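Long-range contacts in endonuclease V (Homo sapiens, PDB 6OZE), which probably acts as a metal-ion-dependent endoribonuclease that recognises inosine in RNA and cleaves the strand by hydrolysis: residues L37-V43 against S58-F64; D139-V145 against I201-M207. The protein carries 4 engineered substitutions. The contacts are given in a common frame with arbitrary orientation. Where two conformers were deposited one is given. Numbering follows the deposited sequence.

Contact 1 (L37-V43 against S58-F64); sequences LQRVGGV and SLVVLSF. With NA (sodium ion), chain G.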
ATOM      1  N   LEU A  37     -16.673   9.014   3.447  1.00 26.56           N
ATOM      2  CA  LEU A  37     -15.334   8.637   3.880  1.00 25.33           C
ATOM      3  C   LEU A  37     -14.843   9.651   4.904  1.00 26.87           C
ATOM      4  O   LEU A  37     -14.762  10.846   4.611  1.00 27.34           O
ATOM      5  CB  LEU A  37     -14.383   8.592   2.685  1.00 23.81           C
ATOM      6  CG  LEU A  37     -12.933   8.258   3.023  1.00 23.33           C
ATOM      7  CD1 LEU A  37     -12.810   6.868   3.694  1.00 23.75           C
ATOM      8  CD2 LEU A  37     -12.084   8.340   1.760  1.00 24.78           C
ATOM      9  N   GLN A  38     -14.513   9.179   6.105  1.00 28.50           N
ATOM     10  CA  GLN A  38     -14.079  10.056   7.183  1.00 29.09           C
ATOM     11  C   GLN A  38     -12.653   9.811   7.644  1.00 26.01           C
ATOM     12  O   GLN A  38     -12.027  10.739   8.164  1.00 25.81           O
ATOM     13  CB  GLN A  38     -15.002   9.906   8.405  1.00 32.15           C
ATOM     14  CG  GLN A  38     -16.398  10.445   8.193  1.00 43.84           C
ATOM     15  CD  GLN A  38     -16.424  11.963   8.153  1.00 53.29           C
ATOM     16  OE1 GLN A  38     -16.121  12.570   7.130  1.00 51.06           O
ATOM     17  NE2 GLN A  38     -16.768  12.580   9.277  1.00 69.14           N
ATOM     18  N   ARG A  39     -12.148   8.581   7.535  1.00 23.06           N
ATOM     19  CA  ARG A  39     -10.820   8.242   8.035  1.00 22.75           C
ATOM     20  C   ARG A  39     -10.099   7.333   7.050  1.00 23.37           C
ATOM     21  O   ARG A  39     -10.637   6.301   6.635  1.00 23.79           O
ATOM     22  CB  ARG A  39     -10.914   7.547   9.397  1.00 23.93           C
ATOM     23  CG  ARG A  39     -11.458   8.454  10.490  1.00 26.31           C
ATOM     24  CD  ARG A  39     -11.613   7.715  11.819  1.00 29.32           C
ATOM     25  NE  ARG A  39     -12.469   6.544  11.671  1.00 30.54           N
ATOM     26  CZ  ARG A  39     -13.796   6.573  11.673  1.00 37.59           C
ATOM     27  NH1 ARG A  39     -14.476   5.446  11.531  1.00 43.89           N
ATOM     28  NH2 ARG A  39     -14.447   7.720  11.821  1.00 39.64           N
ATOM     29  N   VAL A  40      -8.877   7.719   6.695  1.00 20.33           N
ATOM     30  CA  VAL A  40      -8.027   6.964   5.782  0.75 20.24           C
ATOM     31  C   VAL A  40      -6.753   6.607   6.534  1.00 20.93           C
ATOM     32  O   VAL A  40      -6.134   7.479   7.152  1.00 22.07           O
ATOM     33  CB  VAL A  40      -7.691   7.785   4.523  0.75 19.94           C
ATOM     34  CG1 VAL A  40      -6.776   7.007   3.602  0.75 18.71           C
ATOM     35  CG2 VAL A  40      -8.962   8.206   3.781  0.75 23.77           C
ATOM     36  N   GLY A  41      -6.365   5.340   6.478  1.00 19.21           N
ATOM     37  CA  GLY A  41      -5.183   4.884   7.165  1.00 21.10           C
ATOM     38  C   GLY A  41      -4.007   4.765   6.209  1.00 20.10           C
ATOM     39  O   GLY A  41      -4.171   4.645   4.988  1.00 18.96           O
ATOM     40  N   GLY A  42      -2.815   4.830   6.792  1.00 17.55           N
ATOM     41  CA  GLY A  42      -1.586   4.593   6.055  1.00 15.91           C
ATOM     42  C   GLY A  42      -0.691   3.690   6.881  1.00 16.27           C
ATOM     43  O   GLY A  42      -0.686   3.763   8.115  1.00 18.86           O
ATOM     44  N   VAL A  43       0.035   2.822   6.196  1.00 17.00           N
ATOM     45  CA  VAL A  43       0.925   1.874   6.870  1.00 16.63           C
ATOM     46  C   VAL A  43       2.296   1.909   6.222  1.00 17.63           C
ATOM     47  O   VAL A  43       2.432   2.152   5.019  1.00 21.49           O
ATOM     48  CB  VAL A  43       0.409   0.417   6.939  1.00 20.40           C
ATOM     49  CG1 VAL A  43      -0.782   0.299   7.879  1.00 23.89           C
ATOM     50  CG2 VAL A  43       0.084  -0.115   5.539  1.00 22.93           C
ATOM     51  N   SER A  58       4.618   1.144  11.235  1.00 19.45           N
ATOM     52  CA  SER A  58       3.809   2.281  11.646  1.00 20.10           C
ATOM     53  C   SER A  58       2.416   2.220  11.036  1.00 18.20           C
ATOM     54  O   SER A  58       2.239   1.786   9.888  1.00 18.87           O
ATOM     55  CB  SER A  58       4.454   3.609  11.225  1.00 21.79           C
ATOM     56  OG  SER A  58       5.718   3.770  11.875  1.00 22.79           O
ATOM     57  N   LEU A  59       1.440   2.671  11.815  1.00 19.00           N
ATOM     58  CA  LEU A  59       0.065   2.854  11.358  1.00 17.28           C
ATOM     59  C   LEU A  59      -0.370   4.257  11.721  1.00 19.09           C
ATOM     60  O   LEU A  59      -0.222   4.679  12.873  1.00 21.19           O
ATOM     61  CB  LEU A  59      -0.851   1.823  12.032  1.00 20.27           C
ATOM     62  CG  LEU A  59      -2.359   2.083  11.945  1.00 20.68           C
ATOM     63  CD1 LEU A  59      -2.826   1.945  10.499  1.00 21.81           C
ATOM     64  CD2 LEU A  59      -3.103   1.098  12.834  1.00 22.40           C
ATOM     65  N   VAL A  60      -0.895   4.987  10.732  1.00 17.58           N
ATOM     66  CA  VAL A  60      -1.464   6.305  10.974  1.00 20.33           C
ATOM     67  C   VAL A  60      -2.893   6.312  10.454  1.00 20.55           C
ATOM     68  O   VAL A  60      -3.248   5.553   9.547  1.00 21.33           O
ATOM     69  CB  VAL A  60      -0.653   7.452  10.335  1.00 20.66           C
ATOM     70  CG1 VAL A  60       0.774   7.474  10.895  1.00 24.03           C
ATOM     71  CG2 VAL A  60      -0.663   7.349   8.791  1.00 21.28           C
ATOM     72  N   VAL A  61      -3.732   7.125  11.079  1.00 19.63           N
ATOM     73  CA  VAL A  61      -5.071   7.387  10.560  1.00 21.18           C
ATOM     74  C   VAL A  61      -5.218   8.889  10.393  1.00 20.53           C
ATOM     75  O   VAL A  61      -4.861   9.656  11.295  1.00 21.75           O
ATOM     76  CB  VAL A  61      -6.171   6.837  11.485  1.00 23.90           C
ATOM     77  CG1 VAL A  61      -7.555   7.082  10.866  1.00 26.41           C
ATOM     78  CG2 VAL A  61      -5.931   5.341  11.759  1.00 22.48           C
ATOM     79  N   LEU A  62      -5.724   9.311   9.234  1.00 19.90           N
ATOM     80  CA  LEU A  62      -5.946  10.715   8.939  1.00 21.52           C
ATOM     81  C   LEU A  62      -7.430  10.970   8.699  1.00 22.61           C
ATOM     82  O   LEU A  62      -8.155  10.114   8.183  1.00 21.29           O
ATOM     83  CB  LEU A  62      -5.176  11.149   7.675  1.00 22.16           C
ATOM     84  CG  LEU A  62      -3.675  11.416   7.787  1.00 24.71           C
ATOM     85  CD1 LEU A  62      -2.875  10.198   8.223  1.00 29.09           C
ATOM     86  CD2 LEU A  62      -3.156  11.948   6.449  1.00 24.33           C
ATOM     87  N   SER A  63      -7.879  12.151   9.084  1.00 24.85           N
ATOM     88  CA  SER A  63      -9.219  12.566   8.716  1.00 22.48           C
ATOM     89  C   SER A  63      -9.290  12.779   7.209  1.00 23.99           C
ATOM     90  O   SER A  63      -8.283  13.030   6.548  1.00 24.63           O
ATOM     91  CB  SER A  63      -9.568  13.852   9.444  1.00 27.91           C
ATOM     92  OG  SER A  63      -8.641  14.882   9.141  1.00 31.42           O
ATOM     93  N   PHE A  64     -10.492  12.650   6.665  1.00 23.49           N
ATOM     94  CA  PHE A  64     -10.696  12.886   5.248  1.00 23.42           C
ATOM     95  C   PHE A  64     -11.927  13.759   5.082  1.00 24.52           C
ATOM     96  O   PHE A  64     -12.964  13.477   5.686  1.00 27.51           O
ATOM     97  CB  PHE A  64     -10.924  11.559   4.504  1.00 25.51           C
ATOM     98  CG  PHE A  64     -11.025  11.735   3.015  1.00 24.17           C
ATOM     99  CD1 PHE A  64     -12.249  11.983   2.414  1.00 25.31           C
ATOM    100  CD2 PHE A  64      -9.890  11.688   2.232  1.00 22.95           C
ATOM    101  CE1 PHE A  64     -12.335  12.176   1.041  1.00 23.55           C
ATOM    102  CE2 PHE A  64      -9.974  11.880   0.847  1.00 26.16           C
ATOM    103  CZ  PHE A  64     -11.205  12.117   0.264  1.00 25.81           C
TER
HETATM  104 NA    NA G 306     -15.505  12.980   4.870  1.00 40.96          NA
HETATM  105  O   HOH W   1     -16.011  15.321   5.808  1.00 57.30           O
HETATM  106  O   HOH W   2     -15.671  12.826   2.363  1.00 35.08           O
HETATM  107  O   HOH W   3     -18.140  12.584   4.033  1.00 45.41           O
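A sodium ion joins the ends of the two segments. Leu37 O (2.3 Å) and Phe64 O (2.7 Å) coordinate NA, and Gln38 folds its neutral amide back so that OE1 binds NA at 2.4 Å; three waters complete six ligands. The shared cation lets two carbonyl oxygens, Leu37 O and Phe64 O, sit 3.4 Å apart. From here the backbones zip together: Phe64 N gives a hydrogen bond to Gln38 O (2.9 Å), followed by the reciprocal pairs Val40 N to Leu62 O (2.9 Å) and Leu62 N to Val40 O (2.8 Å), then Gly42 N to Val60 O and Val60 N to Gly42 O (both 2.9 Å). The non-hydrogen-bonded pairs Arg39–Ser63 and Gly41–Val61 lie between them, and Val43–Leu59 follows the last. This is the antiparallel hairpin of strands 39-47 and 54-63, the first two in chain order of the mixed sheet of the RNase H-like fold; strand 69-78 continues the sheet beyond 54-63. Gly41 brings its CA within 3.1 Å of Val60 O, while a beta carbon on Gly42 would crowd Val60 CG2. Beta-branched valines suit the extended strands around them. Val43 CG1 meets Leu59 CD1 at 3.7 Å on the face covered by helix 89-106; on the other face Val40, Val60 and Leu62 pack against helix 226-242. Arg39 lays CB 3.7 Å from Val61 CG1 and sends NE to Met111 O. Beside the ion, Leu37 CD2 stands over the Phe64 ring, 3.7 Å from its centroid, in a CH-pi contact, and Val40 CG2 approaches Phe64 CD2 at 3.9 Å.

Contact 2 (D139-V145 against I201-M207); sequences DLPCVGV and ISVGHRM
Val143 and Ile201 form the apolar centre of an antiparallel strand pair, 142-145 with 201-205, inside the mixed sheet of the RNase H-like fold. The strand axes approach to 4.4 Å, with 149° between their directions. Val143 (chi1 t) sets CG1 3.8 Å from Ile201 CG2 and CG2 3.9 Å from Met207 SD; Ile201 (chi1 m, chi2 m) turns CD1 to 4.0 Å from Val145 CG1. Helix 209-218 covers Val143 and Ile201, where branched aliphatic side chains fill the space between sheet and helix.

Val145 pairs with Ile201 and Val143 with Val203 as non-hydrogen-bonded pairs. Gly144 faces Ser202 in a hydrogen-bonded pair, with Gly144 N to Ser202 O 2.8 Å and Ser202 N to Gly144 O 3.0 Å. The register then slips by one at a classic beta bulge: Cys142 O accepts from both Gly204 N (2.9 Å) and His205 N (3.1 Å), while Cys142 N donates to His205 O at 2.9 Å. Gly204 bends sharply (phi/psi -90/-64), and a beta carbon there would collide with Cys142 O. Pro141, just before the strand, brings CA within 3.2 Å of His205 O.

Beyond the bulge Arg206 takes a positive phi (59/33) and places its guanidinium face over Pro141 CD; its NH1 is held by Glu26. Asp139, also with positive phi (51/44), is the C-prime residue of the Schellman motif ending helix 130-138. Its carboxylate makes a weak, long salt bridge, OD1 to Arg206 NE 3.5 Å. His205 (chi1 t), whose ND1 bonds Val21 N, directs NE2 to Asp139 OD1 at 3.2 Å.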
ATOM      1  N   ASP A 139      -9.664  -7.622   6.489  1.00 27.49           N
ATOM      2  CA  ASP A 139     -10.955  -7.374   5.833  1.00 26.14           C
ATOM      3  C   ASP A 139     -11.265  -5.883   5.746  1.00 29.07           C
ATOM      4  O   ASP A 139     -12.374  -5.439   6.033  1.00 36.19           O
ATOM      5  CB  ASP A 139     -12.102  -8.141   6.479  1.00 32.48           C
ATOM      6  CG  ASP A 139     -13.266  -8.339   5.528  1.00 45.74           C
ATOM      7  OD1 ASP A 139     -13.036  -8.369   4.294  1.00 38.51           O
ATOM      8  OD2 ASP A 139     -14.408  -8.456   6.015  1.00 45.35           O
ATOM      9  N   LEU A 140     -10.260  -5.103   5.377  1.00 24.84           N
ATOM     10  CA  LEU A 140     -10.448  -3.683   5.159  1.00 24.02           C
ATOM     11  C   LEU A 140     -10.165  -3.356   3.702  1.00 24.52           C
ATOM     12  O   LEU A 140      -9.297  -3.976   3.080  1.00 24.20           O
ATOM     13  CB  LEU A 140      -9.487  -2.861   6.021  1.00 25.39           C
ATOM     14  CG  LEU A 140      -9.739  -2.786   7.527  1.00 30.78           C
ATOM     15  CD1 LEU A 140      -8.584  -2.045   8.195  1.00 30.91           C
ATOM     16  CD2 LEU A 140     -11.076  -2.101   7.811  1.00 31.03           C
ATOM     17  N   PRO A 141     -10.880  -2.395   3.130  1.00 23.98           N
ATOM     18  CA  PRO A 141     -10.469  -1.859   1.833  1.00 25.22           C
ATOM     19  C   PRO A 141      -9.019  -1.417   1.896  1.00 22.80           C
ATOM     20  O   PRO A 141      -8.592  -0.736   2.837  1.00 21.46           O
ATOM     21  CB  PRO A 141     -11.411  -0.666   1.642  1.00 24.59           C
ATOM     22  CG  PRO A 141     -12.652  -1.056   2.410  1.00 23.94           C
ATOM     23  CD  PRO A 141     -12.104  -1.749   3.641  1.00 24.96           C
ATOM     24  N   CYS A 142      -8.225  -1.868   0.923  0.68 21.00           N
ATOM     25  CA  CYS A 142      -6.804  -1.549   0.902  0.68 19.86           C
ATOM     26  C   CYS A 142      -6.367  -1.243  -0.519  0.68 20.13           C
ATOM     27  O   CYS A 142      -6.805  -1.903  -1.465  0.68 23.26           O
ATOM     28  CB  CYS A 142      -5.944  -2.713   1.407  0.68 20.21           C
ATOM     29  SG  CYS A 142      -5.885  -2.932   3.193  0.68 21.71           S
ATOM     30  N   VAL A 143      -5.485  -0.254  -0.640  1.00 20.27           N
ATOM     31  CA  VAL A 143      -4.920   0.182  -1.913  1.00 21.75           C
ATOM     32  C   VAL A 143      -3.407   0.037  -1.832  1.00 21.18           C
ATOM     33  O   VAL A 143      -2.783   0.502  -0.864  1.00 19.97           O
ATOM     34  CB  VAL A 143      -5.282   1.649  -2.176  1.00 20.98           C
ATOM     35  CG1 VAL A 143      -4.608   2.148  -3.468  1.00 23.03           C
ATOM     36  CG2 VAL A 143      -6.788   1.807  -2.234  1.00 25.50           C
ATOM     37  N   GLY A 144      -2.816  -0.576  -2.854  1.00 20.88           N
ATOM     38  CA  GLY A 144      -1.372  -0.612  -2.961  1.00 22.43           C
ATOM     39  C   GLY A 144      -0.851   0.639  -3.641  1.00 24.05           C
ATOM     40  O   GLY A 144      -1.274   0.971  -4.756  1.00 23.78           O
ATOM     41  N   VAL A 145       0.029   1.372  -2.967  1.00 21.97           N
ATOM     42  CA  VAL A 145       0.652   2.579  -3.501  1.00 23.07           C
ATOM     43  C   VAL A 145       2.143   2.303  -3.565  1.00 29.05           C
ATOM     44  O   VAL A 145       2.821   2.276  -2.529  1.00 29.15           O
ATOM     45  CB  VAL A 145       0.372   3.808  -2.621  1.00 22.16           C
ATOM     46  CG1 VAL A 145       1.040   5.059  -3.203  1.00 25.68           C
ATOM     47  CG2 VAL A 145      -1.127   3.994  -2.426  1.00 26.83           C
ATOM     48  N   ILE A 201      -0.317   2.350  -8.714  1.00 22.83           N
ATOM     49  CA  ILE A 201      -1.460   2.062  -7.857  1.00 21.30           C
ATOM     50  C   ILE A 201      -2.059   0.728  -8.272  1.00 22.37           C
ATOM     51  O   ILE A 201      -2.248   0.471  -9.463  1.00 24.21           O
ATOM     52  CB  ILE A 201      -2.524   3.167  -7.994  1.00 25.51           C
ATOM     53  CG1 ILE A 201      -1.901   4.560  -7.792  1.00 25.47           C
ATOM     54  CG2 ILE A 201      -3.703   2.892  -7.039  1.00 23.38           C
ATOM     55  CD1 ILE A 201      -1.143   4.716  -6.504  1.00 27.84           C
ATOM     56  N   SER A 202      -2.383  -0.118  -7.285  1.00 21.09           N
ATOM     57  CA  SER A 202      -3.091  -1.345  -7.611  1.00 24.60           C
ATOM     58  C   SER A 202      -4.058  -1.684  -6.489  1.00 23.56           C
ATOM     59  O   SER A 202      -3.931  -1.191  -5.362  1.00 24.52           O
ATOM     60  CB  SER A 202      -2.126  -2.489  -7.915  1.00 26.04           C
ATOM     61  OG  SER A 202      -1.317  -2.764  -6.772  1.00 28.53           O
ATOM     62  N   VAL A 203      -5.068  -2.484  -6.835  1.00 25.10           N
ATOM     63  CA  VAL A 203      -6.062  -2.896  -5.849  1.00 24.30           C
ATOM     64  C   VAL A 203      -5.412  -3.823  -4.840  1.00 24.67           C
ATOM     65  O   VAL A 203      -4.728  -4.782  -5.210  1.00 26.65           O
ATOM     66  CB  VAL A 203      -7.228  -3.615  -6.536  1.00 28.48           C
ATOM     67  CG1 VAL A 203      -8.145  -4.251  -5.498  1.00 33.44           C
ATOM     68  CG2 VAL A 203      -8.002  -2.647  -7.434  1.00 31.29           C
ATOM     69  N   GLY A 204      -5.650  -3.552  -3.561  1.00 24.24           N
ATOM     70  CA  GLY A 204      -5.355  -4.529  -2.537  1.00 23.79           C
ATOM     71  C   GLY A 204      -6.557  -5.417  -2.294  1.00 23.23           C
ATOM     72  O   GLY A 204      -6.522  -6.621  -2.561  1.00 26.12           O
ATOM     73  N   HIS A 205      -7.644  -4.822  -1.807  1.00 23.70           N
ATOM     74  CA  HIS A 205      -8.817  -5.596  -1.414  1.00 22.02           C
ATOM     75  C   HIS A 205      -9.984  -4.636  -1.271  1.00 24.66           C
ATOM     76  O   HIS A 205      -9.810  -3.511  -0.796  1.00 24.00           O
ATOM     77  CB  HIS A 205      -8.563  -6.295  -0.070  1.00 23.54           C
ATOM     78  CG  HIS A 205      -9.700  -7.137   0.422  1.00 24.63           C
ATOM     79  ND1 HIS A 205     -10.263  -8.155  -0.321  1.00 26.83           N
ATOM     80  CD2 HIS A 205     -10.328  -7.163   1.625  1.00 26.00           C
ATOM     81  CE1 HIS A 205     -11.209  -8.747   0.390  1.00 31.19           C
ATOM     82  NE2 HIS A 205     -11.263  -8.171   1.578  1.00 26.87           N
ATOM     83  N   ARG A 206     -11.160  -5.073  -1.726  1.00 23.75           N
ATOM     84  CA  ARG A 206     -12.418  -4.360  -1.506  1.00 26.83           C
ATOM     85  C   ARG A 206     -12.420  -2.943  -2.072  1.00 31.49           C
ATOM     86  O   ARG A 206     -13.041  -2.046  -1.503  1.00 30.68           O
ATOM     87  CB  ARG A 206     -12.841  -4.369  -0.034  1.00 29.17           C
ATOM     88  CG  ARG A 206     -13.382  -5.695   0.428  1.00 35.45           C
ATOM     89  CD  ARG A 206     -14.532  -5.481   1.382  1.00 53.85           C
ATOM     90  NE  ARG A 206     -14.103  -5.442   2.771  1.00 62.26           N
ATOM     91  CZ  ARG A 206     -14.623  -4.632   3.687  1.00 69.14           C
ATOM     92  NH1 ARG A 206     -15.578  -3.776   3.350  1.00 63.16           N
ATOM     93  NH2 ARG A 206     -14.179  -4.667   4.937  1.00 67.71           N
ATOM     94  N   MET A 207     -11.724  -2.729  -3.186  1.00 23.17           N
ATOM     95  CA  MET A 207     -11.867  -1.475  -3.914  1.00 24.43           C
ATOM     96  C   MET A 207     -11.631  -1.744  -5.392  1.00 29.00           C
ATOM     97  O   MET A 207     -10.874  -2.640  -5.763  1.00 33.48           O
ATOM     98  CB  MET A 207     -10.886  -0.419  -3.389  1.00 26.40           C
ATOM     99  CG  MET A 207     -11.260   1.026  -3.773  1.00 27.91           C
ATOM    100  SD  MET A 207     -10.661   2.159  -2.494  1.00 31.41           S
ATOM    101  CE  MET A 207     -11.467   3.695  -2.962  1.00 28.58           C
TER

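Contacts 1 and 2 belong to the same mixed sheet and follow one another along the chain. Their centres are 14 Å apart and their nearest atoms about 7 Å, without touching, because strand 115-118 runs between them. That strand bonds through its backbone to Gly41 and Val43 on one edge and to Val143 and Val145 on the other, parallel to both, so the antiparallel partners 58-64 and 201-207 flank the three parallel strands on either side. Trp28 touches Leu37 of contact 1 and Met207 of contact 2, although the Met207 side chain stays about 13 Å from a bound sodium ion. The ion of contact 1 lies at the open end of the hairpin, away from its turn.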